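PDB 3H8U: uncharacterized conserved protein with double-stranded beta-helix domain from Klebsiella pneumoniae subsp. pneumoniae MGH 78578, which is of unknown function but has a cupin-type double-stranded beta-helix fold and probably binds a metal ion. Local coordinates for residues I90-P93 with G94-H97. Sequence-based numbering, arbitrary orientation.
Sequences IAKP and GQVH
Gln95 OE1 is gripped twice. It accepts the backbone N-H of Lys92, with 2.9 Å between Gln95 OE1 and Lys92 N in a nearly straight bond (163° at the hydrogen). A water donates to the same oxygen and also to Ile90 O, so it bridges the amide to the end of the strand. The N-H of Lys92 comes in tilted 32° out of the carbonyl plane of the amide. Gln95 CG stands beside its own backbone N (chi1 -70°), and the extended chain beyond runs back along Lys92. The two side chains lie side by side and point the same way. Their backbones close a type II beta turn: Gln95 N donates to Lys92 O at 3.0 Å. Pro93 and Gly94 fill its corner, Gly94 with a positive phi. The turn joins strands 87-91 and 97-101, which belong to the two opposing sheets of the cupin barrel. Further in, Ala91 CB packs over one face of the His97 imidazole, 3.5 Å from the ring centroid, a CH-pi contact. The methyl is offset toward the rim, nearest His97 ND1 and His97 CG. The ring is held from both nitrogens: His97 ND1 donates to Gln95 O in a long bond of 3.3 Å, and His97 NE2 is bonded to Asp62 OD2. The rings of His55 and His57 also meet it. On the second subunit, Arg13 bonds to Ile90 O and Val96 O, which puts both arms of this connection at the interface of the two subunits.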
loop_
_atom_site.group_PDB
_atom_site.type_symbol
_atom_site.label_atom_id
_atom_site.label_comp_id
_atom_site.label_asym_id
_atom_site.label_seq_id
_atom_site.Cartn_x
_atom_site.Cartn_y
_atom_site.Cartn_z
ATOM N N ILE A 90 -8.344 0.496 6.521
ATOM C CA ILE A 90 -7.731 -0.617 7.243
ATOM C C ILE A 90 -8.814 -1.457 7.878
ATOM O O ILE A 90 -9.666 -0.933 8.652
ATOM C CB ILE A 90 -6.673 -0.159 8.284
ATOM C CG1 ILE A 90 -5.487 0.543 7.608
ATOM C CG2 ILE A 90 -6.181 -1.388 9.152
ATOM C CD1 ILE A 90 -4.598 1.343 8.598
ATOM N N ALA A 91 -8.764 -2.766 7.618
ATOM C CA ALA A 91 -9.535 -3.736 8.405
ATOM C C ALA A 91 -8.534 -4.496 9.256
ATOM O O ALA A 91 -7.631 -5.166 8.710
ATOM C CB ALA A 91 -10.301 -4.692 7.507
ATOM N N LYS A 92 -8.684 -4.395 10.576
ATOM C CA LYS A 92 -7.941 -5.265 11.500
ATOM C C LYS A 92 -8.581 -6.643 11.515
ATOM O O LYS A 92 -9.701 -6.798 11.033
ATOM C CB LYS A 92 -7.931 -4.679 12.893
ATOM C CG LYS A 92 -7.172 -3.389 12.958
ATOM C CD LYS A 92 -7.088 -2.852 14.364
ATOM C CE LYS A 92 -8.103 -1.818 14.635
ATOM N NZ LYS A 92 -7.876 -1.211 16.006
ATOM N N PRO A 93 -7.883 -7.638 12.082
ATOM C CA PRO A 93 -8.496 -8.949 12.194
ATOM C C PRO A 93 -9.899 -8.912 12.840
ATOM O O PRO A 93 -10.112 -8.238 13.841
ATOM C CB PRO A 93 -7.470 -9.726 13.030
ATOM C CG PRO A 93 -6.193 -9.106 12.725
ATOM C CD PRO A 93 -6.497 -7.638 12.588
ATOM N N GLY A 94 -10.863 -9.628 12.271
ATOM C CA GLY A 94 -12.205 -9.651 12.845
ATOM C C GLY A 94 -13.062 -8.435 12.486
ATOM O O GLY A 94 -14.182 -8.282 12.992
ATOM N N GLN A 95 -12.548 -7.579 11.609
ATOM C CA GLN A 95 -13.306 -6.438 11.115
ATOM C C GLN A 95 -13.856 -6.706 9.709
ATOM O O GLN A 95 -13.110 -6.949 8.772
ATOM C CB GLN A 95 -12.458 -5.160 11.156
ATOM C CG GLN A 95 -12.184 -4.663 12.551
ATOM C CD GLN A 95 -11.619 -3.246 12.578
ATOM O OE1 GLN A 95 -10.827 -2.859 11.701
ATOM N NE2 GLN A 95 -11.960 -2.502 13.627
ATOM N N VAL A 96 -15.180 -6.629 9.570
ATOM C CA VAL A 96 -15.812 -6.783 8.269
ATOM C C VAL A 96 -15.446 -5.609 7.362
ATOM O O VAL A 96 -15.430 -4.441 7.805
ATOM C CB VAL A 96 -17.360 -6.878 8.383
ATOM C CG1 VAL A 96 -17.994 -7.005 6.990
ATOM C CG2 VAL A 96 -17.765 -8.067 9.220
ATOM N N HIS A 97 -15.123 -5.908 6.106
ATOM C CA HIS A 97 -14.851 -4.863 5.125
ATOM C C HIS A 97 -15.201 -5.315 3.700
ATOM O O HIS A 97 -15.015 -6.484 3.313
ATOM C CB HIS A 97 -13.382 -4.388 5.196
ATOM C CG HIS A 97 -12.372 -5.449 4.891
ATOM N ND1 HIS A 97 -12.264 -6.611 5.638
ATOM C CD2 HIS A 97 -11.380 -5.503 3.964
ATOM C CE1 HIS A 97 -11.276 -7.346 5.144
ATOM N NE2 HIS A 97 -10.733 -6.696 4.129
HETATM O O HOH W 1 -9.128 -0.566 11.388
HETATM O O HOH W 2 -11.091 -8.506 8.348
#